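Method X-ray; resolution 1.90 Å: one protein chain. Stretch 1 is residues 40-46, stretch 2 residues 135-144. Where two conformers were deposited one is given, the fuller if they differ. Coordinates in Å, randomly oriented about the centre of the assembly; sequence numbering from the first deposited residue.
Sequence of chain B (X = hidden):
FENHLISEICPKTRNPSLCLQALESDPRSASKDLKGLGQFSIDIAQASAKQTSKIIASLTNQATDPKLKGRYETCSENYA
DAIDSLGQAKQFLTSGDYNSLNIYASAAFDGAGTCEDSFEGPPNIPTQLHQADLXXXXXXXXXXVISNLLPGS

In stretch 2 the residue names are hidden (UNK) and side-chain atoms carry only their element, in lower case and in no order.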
# COMPACT_ATOMS: atom_id res chain seq x y z
N PHE B 40 -12.11 15.32 -17.84
CA PHE B 40 -13.45 15.60 -17.35
C PHE B 40 -13.76 14.69 -16.17
O PHE B 40 -14.29 15.13 -15.14
CB PHE B 40 -14.47 15.40 -18.47
CG PHE B 40 -15.87 15.73 -18.08
CD1 PHE B 40 -16.30 17.04 -18.06
CD2 PHE B 40 -16.75 14.73 -17.70
CE1 PHE B 40 -17.60 17.37 -17.67
CE2 PHE B 40 -18.05 15.05 -17.31
CZ PHE B 40 -18.47 16.37 -17.31
N SER B 41 -13.40 13.43 -16.34
CA SER B 41 -13.69 12.41 -15.35
C SER B 41 -12.86 12.62 -14.09
O SER B 41 -13.32 12.44 -12.97
CB SER B 41 -13.38 11.04 -15.96
OG SER B 41 -14.54 10.74 -16.92
N ILE B 42 -11.62 13.09 -14.20
CA ILE B 42 -10.83 13.41 -13.01
C ILE B 42 -11.50 14.58 -12.27
O ILE B 42 -11.63 14.54 -11.06
CB ILE B 42 -9.35 13.76 -13.35
CG1 ILE B 42 -8.63 12.56 -13.95
CG2 ILE B 42 -8.59 14.21 -12.09
CD1 ILE B 42 -7.33 12.95 -14.67
N ASP B 43 -11.94 15.59 -13.01
CA ASP B 43 -12.58 16.76 -12.41
C ASP B 43 -13.81 16.35 -11.61
O ASP B 43 -14.00 16.83 -10.49
CB ASP B 43 -13.01 17.76 -13.49
CG ASP B 43 -11.84 18.53 -14.09
OD1 ASP B 43 -10.66 18.36 -13.65
OD2 ASP B 43 -12.02 19.31 -15.04
N ILE B 44 -14.61 15.45 -12.17
CA ILE B 44 -15.80 14.94 -11.50
C ILE B 44 -15.45 14.19 -10.23
O ILE B 44 -16.08 14.39 -9.19
CB ILE B 44 -16.58 13.99 -12.46
CG1 ILE B 44 -17.19 14.78 -13.63
CG2 ILE B 44 -17.67 13.26 -11.72
CD1 ILE B 44 -18.38 15.60 -13.28
N ALA B 45 -14.44 13.32 -10.31
CA ALA B 45 -14.02 12.55 -9.16
C ALA B 45 -13.46 13.44 -8.05
O ALA B 45 -13.80 13.25 -6.89
CB ALA B 45 -13.00 11.50 -9.56
N GLN B 46 -12.62 14.41 -8.41
CA GLN B 46 -12.06 15.32 -7.41
C GLN B 46 -13.12 16.18 -6.71
O GLN B 46 -13.06 16.40 -5.49
CB GLN B 46 -11.00 16.24 -8.00
CG GLN B 46 -10.11 16.85 -6.90
CD GLN B 46 -9.01 17.74 -7.41
OE1 GLN B 46 -7.88 17.69 -6.90
NE2 GLN B 46 -9.32 18.55 -8.40
N UNK B 135 -19.47 6.19 -4.29
CA UNK B 135 -19.49 7.12 -5.40
C UNK B 135 -18.07 7.51 -5.84
O UNK B 135 -17.79 7.55 -7.03
n UNK B 135 -22.30 12.53 -6.84
c UNK B 135 -20.29 8.38 -5.04
c UNK B 135 -20.56 9.26 -6.23
c UNK B 135 -21.15 10.59 -5.81
c UNK B 135 -22.33 11.03 -6.68
N UNK B 136 -17.19 7.79 -4.90
CA UNK B 136 -15.83 8.13 -5.28
C UNK B 136 -15.19 6.95 -5.98
O UNK B 136 -14.46 7.12 -6.94
c UNK B 136 -14.99 8.50 -4.07
c UNK B 136 -13.58 10.07 -5.42
c UNK B 136 -12.78 9.31 -3.16
c UNK B 136 -13.56 8.93 -4.43
N UNK B 137 -15.47 5.75 -5.48
CA UNK B 137 -14.93 4.53 -6.07
C UNK B 137 -15.40 4.39 -7.51
O UNK B 137 -14.60 4.15 -8.42
c UNK B 137 -15.32 3.31 -5.24
o UNK B 137 -16.04 1.34 -3.47
c UNK B 137 -14.55 3.15 -3.93
c UNK B 137 -15.01 1.96 -3.12
o UNK B 137 -14.35 1.63 -2.12
N UNK B 138 -16.70 4.59 -7.73
CA UNK B 138 -17.30 4.47 -9.06
C UNK B 138 -16.71 5.51 -10.02
O UNK B 138 -16.43 5.23 -11.19
c UNK B 138 -19.47 3.42 -8.23
o UNK B 138 -18.86 2.37 -7.99
c UNK B 138 -18.83 4.58 -8.98
o UNK B 138 -20.66 3.52 -7.83
N UNK B 139 -16.53 6.73 -9.52
CA UNK B 139 -16.03 7.82 -10.33
C UNK B 139 -14.57 7.63 -10.68
O UNK B 139 -14.15 7.91 -11.80
c UNK B 139 -17.69 9.56 -9.49
c UNK B 139 -16.22 9.16 -9.61
c UNK B 139 -17.84 10.87 -8.71
c UNK B 139 -18.34 9.63 -10.86
N UNK B 140 -13.79 7.17 -9.70
CA UNK B 140 -12.36 6.92 -9.91
C UNK B 140 -12.17 5.77 -10.89
O UNK B 140 -11.19 5.73 -11.64
c UNK B 140 -11.67 6.62 -8.59
s UNK B 140 -11.34 8.07 -7.55
N UNK B 141 -13.11 4.84 -10.89
CA UNK B 141 -13.05 3.72 -11.82
C UNK B 141 -13.20 4.19 -13.28
O UNK B 141 -12.60 3.60 -14.18
c UNK B 141 -14.11 2.69 -11.47
o UNK B 141 -14.65 0.58 -12.46
o UNK B 141 -12.59 0.93 -12.02
c UNK B 141 -13.78 1.33 -12.02
N UNK B 142 -13.97 5.25 -13.52
CA UNK B 142 -14.04 5.82 -14.86
C UNK B 142 -12.64 6.27 -15.28
O UNK B 142 -12.19 6.02 -16.39
c UNK B 142 -15.14 7.50 -16.38
c UNK B 142 -15.04 7.01 -14.95
c UNK B 142 -17.37 7.76 -14.26
c UNK B 142 -16.46 6.59 -14.54
N UNK B 143 -11.94 6.93 -14.37
CA UNK B 143 -10.60 7.40 -14.65
C UNK B 143 -9.66 6.24 -14.91
O UNK B 143 -8.87 6.29 -15.83
c UNK B 143 -10.95 9.44 -13.23
c UNK B 143 -8.63 8.72 -13.82
c UNK B 143 -10.04 8.26 -13.49
N UNK B 144 -9.77 5.19 -14.10
CA UNK B 144 -8.91 4.02 -14.27
C UNK B 144 -9.13 3.37 -15.64
O UNK B 144 -8.18 3.00 -16.32
c UNK B 144 -7.18 3.44 -11.68
c UNK B 144 -9.17 3.00 -13.15
c UNK B 144 -9.27 2.52 -10.68
c UNK B 144 -8.71 3.43 -11.76
O HOH W 1 -15.23 10.36 -12.87

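Position 135 has five side-chain atoms, four carbons in a row ending in a nitrogen. The chain is exposed and touches nothing on stretch 1. It is a lysine, K135.

Position 136 has four side-chain carbons, forked at the second. Its CA-to-CB bond points sideways, but the end of the side chain comes nearer to stretch 1. One terminal carbon lies 3.5 Å from A45 O and 4.4 Å from A45 CB. The fork at the second carbon makes it leucine, L136, and the carbon in question is CD1.

Position 137 has three carbons, the third carrying two oxygens. It is buried, yet out of reach of stretch 1. That is a glutamate, E137.

Position 138 has two carbons, the second carrying two oxygens. It does not reach stretch 1 and is hydrogen-bonded elsewhere in the structure. This is the shorter acid, D138.

Position 139 again has four carbons forked at the second, and its CA-to-CB bond points toward stretch 1. Its CB is 4.0 Å from A45 CB, and one terminal carbon is 3.8 Å from I44 CG2. It is a leucine, L139, with CD2 as the atom that meets I44. Its rotamer is m, t, where L136 is t, p.

Position 140 has one carbon and then a sulfur. CA to CB points away from stretch 1, but the sulfur still lies 4.3 Å from A45 CB. Only cysteine fits, so this is C140, and the sulfur is SG.

Position 141 has two carbons, the second carrying two oxygens. It is out of reach of stretch 1 and hydrogen-bonded elsewhere. It is an aspartate, D141.

Position 142 has four carbons, forked at the first, with one arm two carbons long. The one-carbon arm ends 3.3 Å from S41 OG. That is a close packing contact, and the hydroxyl finds its hydrogen bond elsewhere in the structure. This is isoleucine, I142, and the carbon is CG2.

Position 143 has three carbons, the first carrying the other two. One of those two is 3.8 Å from I42 CG1, and the other is 3.8 Å from S41 C. It is valine, V143; CG1 meets I42 and CG2 meets S41.

Position 144 has four carbons forked at the second. It is out of reach of stretch 1. It is a leucine, L144.

The two helices run nearly antiparallel, at 163°, and their axes approach to 8.6 Å. Small residues on stretch 1 sit where the backbones come close. The CA atoms of A45 and L139 are 5.3 Å apart, and those of S41 and V143 are 5.9 Å apart. With just a methyl at A45, L136, L139 and C140 all reach the same side chain. L139 and V143 are one helical turn apart, and the CA-to-CB bonds of both point toward stretch 1. No direct hydrogen bond crosses the interface. Water 1 bridges the backbones instead, its O donating to S41 O at 2.8 Å and to L139 O at 2.9 Å. Otherwise the contact is mostly apolar packing, burying 349 Å² in all.

Stretch 2, residues 135-144: KLEDLCDIVL
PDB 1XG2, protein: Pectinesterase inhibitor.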